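Local coordinates for protein type III restriction-modification enzyme EcoP15I Mod subunit (Escherichia coli, PDB 4ZCF) that methylates a specific adenine in 5'-CAGCAG-3' DNA sites using S-adenosyl-L-methionine and, together with the Res subunit, takes part in DNA restriction, at residues A[544-547]-A[548-552]; A[104-107]-A[108-111]. All coordinates share one frame; numbering follows the deposited sequence.

Contact 1 (A[544-547]-A[548-552]); sequences TLLT and TWCLY
T548 and W549 fold back on T544 and L545 through one turn of helix. The backbone evidence is two regular i to i-4 hydrogen bonds: T548 N to T544 O at 3.0 Å and W549 N to L545 O at 2.8 Å, the second nearly straight (165° at the hydrogen). T548 OG1, set beside its own backbone N by chi1 of -54°, lies 2.7 Å from T544 O and also meets L78 O of strand 76-80. On the buried side the indole of W549 and L545 run side by side in the same direction, with L545 CD2 4.1 Å from W549 NE1, while L545 C lies over one ring face toward its rim. Helix 539-552, to which all these residues belong, is part of the C-terminal domain of the Mod subunit and rests on that domain's strand 577-580, where Y579 meets L546, W549 and C550. R643 adds a cation-pi contact to the indole. One residue further on, L546 CD1 reaches C550 SG at 4.3 Å. The buried hydroxyl of T547 is satisfied by D543 O. Toward the C-terminal end L551 N makes only a weak 3.3 Å bond to T547 O, though Y552 N to T548 O is regular at 2.9 Å. At this partly exposed end Y552 leads away from T544-T547 and packs against R137 of a neighbouring subunit.

Contact 2 (A[104-107]-A[108-111]); sequences EVLK and HMVN
E104 and H108 meet one helical turn apart on helix 102-113, the helical arm of a beta-alpha-beta crossover in the Rossmann-like methyltransferase sheet: it leaves strand 96-99 and leads to the parallel strand 117-122, with strands 461-468 and 434-439 lying between these two in the sheet. The E104 chain leaves with CG anti to the backbone N and then bends at chi2 (72°), which brings OE2 to 4.0 Å from H108 NE2. Carboxylate and imidazole are crossed, their planes 75° apart, and this spacing is no direct hydrogen bond; instead both atoms bond to T76 OG1, with K75 N as a further partner of OE2. H108 CD2 lies 3.1 Å from E104 O, which approaches the ring obliquely. K107 behaves differently, carrying NZ off to the carbonyls of L69 and L72. On the buried side M109 is straight as far as SD and then turns at chi3 (59°). Its sulfur touches two aliphatic side chains, V105 CG1 at 4.4 Å and L106 CD2 at 4.3 Å, while I465 and V467 of strand 461-468 pack on M109 and V105 respectively. The backbone beneath departs from a regular alpha pattern. M109 N makes its shorter bond to L106 O (3.0 Å), with only a weak one to V105 O, and it approaches L106 O from well above the carbonyl plane. V110 CG2 sits 3.5 Å from L106 O.

Overall arrangement
Contact 2 (104-107 with 108-111) precedes contact 1 (544-547 with 548-552) by more than 400 residues, yet their centres are only about 12 Å apart. Each occupies a single helix: 102-113 against the ten-stranded methyltransferase sheet, and 539-552 in the C-terminal domain beside its five-stranded sheet. The two helices meet directly, with Y552 O 2.8 Å from N111 ND2, a probable hydrogen bond, and L551 CD2 packed 3.5 Å from H108 O. Strand 76-80, at one edge of the larger sheet, adjoins both. The pair thus marks an interdomain junction, about 28 and 35 Å (nearest atoms) from the bound DNA for contacts 2 and 1 respectively.

Contact 1 (A[544-547]-A[548-552])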
ATOM      1  N   THR A 544      23.442  -7.573  28.271  1.00 45.18           N
ATOM      2  CA  THR A 544      22.116  -7.089  27.879  1.00 44.78           C
ATOM      3  C   THR A 544      22.183  -5.608  27.432  1.00 50.49           C
ATOM      4  O   THR A 544      21.601  -5.266  26.407  1.00 52.13           O
ATOM      5  CB  THR A 544      21.079  -7.356  28.978  1.00 46.90           C
ATOM      6  OG1 THR A 544      21.126  -8.743  29.334  1.00 45.61           O
ATOM      7  CG2 THR A 544      19.650  -6.989  28.542  1.00 42.60           C
ATOM      8  N   LEU A 545      22.938  -4.763  28.156  1.00 47.08           N
ATOM      9  CA  LEU A 545      23.131  -3.340  27.844  1.00 46.78           C
ATOM     10  C   LEU A 545      23.837  -3.117  26.535  1.00 49.71           C
ATOM     11  O   LEU A 545      23.362  -2.331  25.734  1.00 49.32           O
ATOM     12  CB  LEU A 545      23.924  -2.624  28.945  1.00 47.15           C
ATOM     13  CG  LEU A 545      23.248  -2.354  30.274  1.00 52.51           C
ATOM     14  CD1 LEU A 545      24.139  -1.453  31.111  1.00 53.64           C
ATOM     15  CD2 LEU A 545      21.886  -1.690  30.095  1.00 53.31           C
ATOM     16  N   LEU A 546      24.985  -3.777  26.328  1.00 46.88           N
ATOM     17  CA  LEU A 546      25.809  -3.677  25.115  1.00 46.25           C
ATOM     18  C   LEU A 546      24.985  -3.996  23.863  1.00 52.63           C
ATOM     19  O   LEU A 546      25.037  -3.234  22.896  1.00 55.52           O
ATOM     20  CB  LEU A 546      27.001  -4.635  25.253  1.00 45.68           C
ATOM     21  CG  LEU A 546      28.020  -4.699  24.126  1.00 50.35           C
ATOM     22  CD1 LEU A 546      28.702  -3.342  23.871  1.00 50.10           C
ATOM     23  CD2 LEU A 546      29.044  -5.774  24.415  1.00 52.95           C
ATOM     24  N   THR A 547      24.216  -5.105  23.907  1.00 46.73           N
ATOM     25  CA  THR A 547      23.331  -5.636  22.864  1.00 45.61           C
ATOM     26  C   THR A 547      22.210  -4.632  22.555  1.00 47.92           C
ATOM     27  O   THR A 547      21.977  -4.328  21.390  1.00 48.08           O
ATOM     28  CB  THR A 547      22.807  -7.041  23.307  1.00 46.02           C
ATOM     29  OG1 THR A 547      23.923  -7.937  23.404  1.00 44.45           O
ATOM     30  CG2 THR A 547      21.743  -7.619  22.356  1.00 38.00           C
ATOM     31  N   THR A 548      21.519  -4.141  23.595  1.00 42.42           N
ATOM     32  CA  THR A 548      20.449  -3.149  23.475  1.00 42.11           C
ATOM     33  C   THR A 548      21.016  -1.825  22.916  1.00 45.78           C
ATOM     34  O   THR A 548      20.463  -1.287  21.974  1.00 46.44           O
ATOM     35  CB  THR A 548      19.764  -2.948  24.843  1.00 47.34           C
ATOM     36  OG1 THR A 548      19.331  -4.213  25.354  1.00 49.25           O
ATOM     37  CG2 THR A 548      18.602  -1.977  24.783  1.00 41.92           C
ATOM     38  N   TRP A 549      22.116  -1.323  23.488  1.00 42.37           N
ATOM     39  CA  TRP A 549      22.756  -0.084  23.079  1.00 42.73           C
ATOM     40  C   TRP A 549      23.181  -0.113  21.636  1.00 47.36           C
ATOM     41  O   TRP A 549      22.967   0.869  20.952  1.00 47.35           O
ATOM     42  CB  TRP A 549      23.958   0.247  23.979  1.00 41.98           C
ATOM     43  CG  TRP A 549      23.614   0.755  25.350  1.00 43.20           C
ATOM     44  CD1 TRP A 549      22.399   0.717  25.974  1.00 46.00           C
ATOM     45  CD2 TRP A 549      24.529   1.326  26.287  1.00 43.59           C
ATOM     46  NE1 TRP A 549      22.501   1.238  27.242  1.00 45.87           N
ATOM     47  CE2 TRP A 549      23.807   1.589  27.474  1.00 48.24           C
ATOM     48  CE3 TRP A 549      25.899   1.660  26.236  1.00 45.28           C
ATOM     49  CZ2 TRP A 549      24.407   2.182  28.598  1.00 48.25           C
ATOM     50  CZ3 TRP A 549      26.493   2.228  27.353  1.00 46.89           C
ATOM     51  CH2 TRP A 549      25.749   2.503  28.508  1.00 47.74           C
ATOM     52  N   CYS A 550      23.777  -1.226  21.162  1.00 44.82           N
ATOM     53  CA  CYS A 550      24.206  -1.368  19.765  1.00 43.98           C
ATOM     54  C   CYS A 550      23.015  -1.291  18.784  1.00 44.39           C
ATOM     55  O   CYS A 550      23.164  -0.741  17.700  1.00 44.59           O
ATOM     56  CB  CYS A 550      24.998  -2.658  19.576  1.00 44.49           C
ATOM     57  SG  CYS A 550      26.734  -2.555  20.090  1.00 48.41           S
ATOM     58  N   LEU A 551      21.850  -1.848  19.167  1.00 38.27           N
ATOM     59  CA  LEU A 551      20.629  -1.887  18.351  1.00 37.93           C
ATOM     60  C   LEU A 551      19.987  -0.505  18.339  1.00 43.21           C
ATOM     61  O   LEU A 551      19.773   0.065  17.261  1.00 41.85           O
ATOM     62  CB  LEU A 551      19.645  -2.970  18.877  1.00 37.20           C
ATOM     63  CG  LEU A 551      18.361  -3.263  18.054  1.00 39.38           C
ATOM     64  CD1 LEU A 551      18.662  -3.654  16.615  1.00 37.82           C
ATOM     65  CD2 LEU A 551      17.454  -4.251  18.778  1.00 37.23           C
ATOM     66  N   TYR A 552      19.771   0.055  19.549  1.00 40.79           N
ATOM     67  CA  TYR A 552      19.252   1.401  19.772  1.00 41.12           C
ATOM     68  C   TYR A 552      20.059   2.428  18.960  1.00 44.11           C
ATOM     69  O   TYR A 552      19.474   3.318  18.359  1.00 44.13           O
ATOM     70  CB  TYR A 552      19.268   1.747  21.283  1.00 43.12           C
ATOM     71  CG  TYR A 552      18.859   3.179  21.561  1.00 46.64           C
ATOM     72  CD1 TYR A 552      17.516   3.533  21.661  1.00 49.10           C
ATOM     73  CD2 TYR A 552      19.810   4.197  21.626  1.00 47.11           C
ATOM     74  CE1 TYR A 552      17.129   4.861  21.836  1.00 49.81           C
ATOM     75  CE2 TYR A 552      19.433   5.526  21.782  1.00 47.73           C
ATOM     76  CZ  TYR A 552      18.093   5.851  21.918  1.00 55.44           C
ATOM     77  OH  TYR A 552      17.709   7.153  22.116  1.00 60.19           O
TER

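Contact 2 (A[104-107]-A[108-111])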
ATOM      1  N   GLU A 104       6.465  -5.351  20.650  1.00 35.05           N
ATOM      2  CA  GLU A 104       7.610  -4.891  21.434  1.00 34.22           C
ATOM      3  C   GLU A 104       8.921  -5.124  20.653  1.00 36.59           C
ATOM      4  O   GLU A 104       9.754  -4.209  20.544  1.00 35.59           O
ATOM      5  CB  GLU A 104       7.619  -5.605  22.794  1.00 35.92           C
ATOM      6  CG  GLU A 104       8.601  -5.013  23.792  1.00 48.45           C
ATOM      7  CD  GLU A 104       8.289  -3.660  24.408  1.00 59.41           C
ATOM      8  OE1 GLU A 104       7.173  -3.133  24.199  1.00 40.89           O
ATOM      9  OE2 GLU A 104       9.164  -3.146  25.139  1.00 50.63           O
ATOM     10  N   VAL A 105       9.056  -6.326  20.045  1.00 33.06           N
ATOM     11  CA  VAL A 105      10.212  -6.683  19.210  1.00 32.86           C
ATOM     12  C   VAL A 105      10.368  -5.766  17.980  1.00 39.05           C
ATOM     13  O   VAL A 105      11.479  -5.345  17.693  1.00 42.27           O
ATOM     14  CB  VAL A 105      10.270  -8.186  18.867  1.00 35.69           C
ATOM     15  CG1 VAL A 105      11.371  -8.472  17.864  1.00 35.79           C
ATOM     16  CG2 VAL A 105      10.445  -9.038  20.125  1.00 34.76           C
ATOM     17  N   LEU A 106       9.270  -5.429  17.290  1.00 35.00           N
ATOM     18  CA  LEU A 106       9.279  -4.536  16.116  1.00 34.81           C
ATOM     19  C   LEU A 106       9.674  -3.115  16.508  1.00 41.15           C
ATOM     20  O   LEU A 106      10.446  -2.498  15.786  1.00 41.33           O
ATOM     21  CB  LEU A 106       7.914  -4.523  15.401  1.00 34.37           C
ATOM     22  CG  LEU A 106       7.483  -5.763  14.639  1.00 36.65           C
ATOM     23  CD1 LEU A 106       6.029  -5.674  14.268  1.00 35.65           C
ATOM     24  CD2 LEU A 106       8.339  -5.974  13.422  1.00 38.30           C
ATOM     25  N   LYS A 107       9.194  -2.615  17.678  1.00 38.96           N
ATOM     26  CA  LYS A 107       9.581  -1.300  18.213  1.00 38.64           C
ATOM     27  C   LYS A 107      11.095  -1.182  18.445  1.00 44.78           C
ATOM     28  O   LYS A 107      11.647  -0.101  18.206  1.00 46.78           O
ATOM     29  CB  LYS A 107       8.822  -0.964  19.493  1.00 40.20           C
ATOM     30  CG  LYS A 107       7.355  -0.610  19.265  1.00 40.65           C
ATOM     31  CD  LYS A 107       6.672  -0.413  20.593  1.00 44.51           C
ATOM     32  CE  LYS A 107       5.233  -0.023  20.440  1.00 46.86           C
ATOM     33  NZ  LYS A 107       4.583   0.116  21.771  1.00 46.74           N
ATOM     34  N   HIS A 108      11.779  -2.280  18.870  1.00 40.04           N
ATOM     35  CA  HIS A 108      13.246  -2.265  19.060  1.00 39.28           C
ATOM     36  C   HIS A 108      14.002  -2.235  17.699  1.00 44.47           C
ATOM     37  O   HIS A 108      15.186  -1.843  17.642  1.00 43.59           O
ATOM     38  CB  HIS A 108      13.719  -3.492  19.872  1.00 39.66           C
ATOM     39  CG  HIS A 108      13.456  -3.431  21.349  1.00 42.27           C
ATOM     40  ND1 HIS A 108      14.294  -2.758  22.199  1.00 43.55           N
ATOM     41  CD2 HIS A 108      12.489  -4.030  22.081  1.00 43.19           C
ATOM     42  CE1 HIS A 108      13.784  -2.915  23.405  1.00 42.35           C
ATOM     43  NE2 HIS A 108      12.691  -3.663  23.380  1.00 42.48           N
ATOM     44  N   MET A 109      13.337  -2.687  16.611  1.00 41.57           N
ATOM     45  CA  MET A 109      13.977  -2.783  15.285  1.00 41.41           C
ATOM     46  C   MET A 109      14.027  -1.473  14.514  1.00 44.15           C
ATOM     47  O   MET A 109      14.889  -1.308  13.658  1.00 44.04           O
ATOM     48  CB  MET A 109      13.319  -3.873  14.434  1.00 43.86           C
ATOM     49  CG  MET A 109      13.361  -5.245  15.086  1.00 47.82           C
ATOM     50  SD  MET A 109      12.560  -6.564  14.139  1.00 52.64           S
ATOM     51  CE  MET A 109      13.519  -6.498  12.586  1.00 48.35           C
ATOM     52  N   VAL A 110      13.114  -0.549  14.831  1.00 39.01           N
ATOM     53  CA  VAL A 110      12.923   0.750  14.182  1.00 38.08           C
ATOM     54  C   VAL A 110      14.192   1.560  13.939  1.00 45.07           C
ATOM     55  O   VAL A 110      14.420   1.997  12.807  1.00 45.45           O
ATOM     56  CB  VAL A 110      11.766   1.546  14.828  1.00 40.66           C
ATOM     57  CG1 VAL A 110      11.655   2.944  14.236  1.00 41.33           C
ATOM     58  CG2 VAL A 110      10.442   0.798  14.671  1.00 39.54           C
ATOM     59  N   ASN A 111      15.047   1.722  14.971  1.00 43.00           N
ATOM     60  CA  ASN A 111      16.293   2.480  14.809  1.00 42.21           C
ATOM     61  C   ASN A 111      17.270   1.840  13.873  1.00 44.45           C
ATOM     62  O   ASN A 111      18.048   2.561  13.252  1.00 45.49           O
ATOM     63  CB  ASN A 111      16.973   2.749  16.144  1.00 41.46           C
ATOM     64  CG  ASN A 111      16.161   3.575  17.106  1.00 49.02           C
ATOM     65  OD1 ASN A 111      15.024   3.988  16.837  1.00 44.59           O
ATOM     66  ND2 ASN A 111      16.743   3.822  18.269  1.00 34.07           N
TER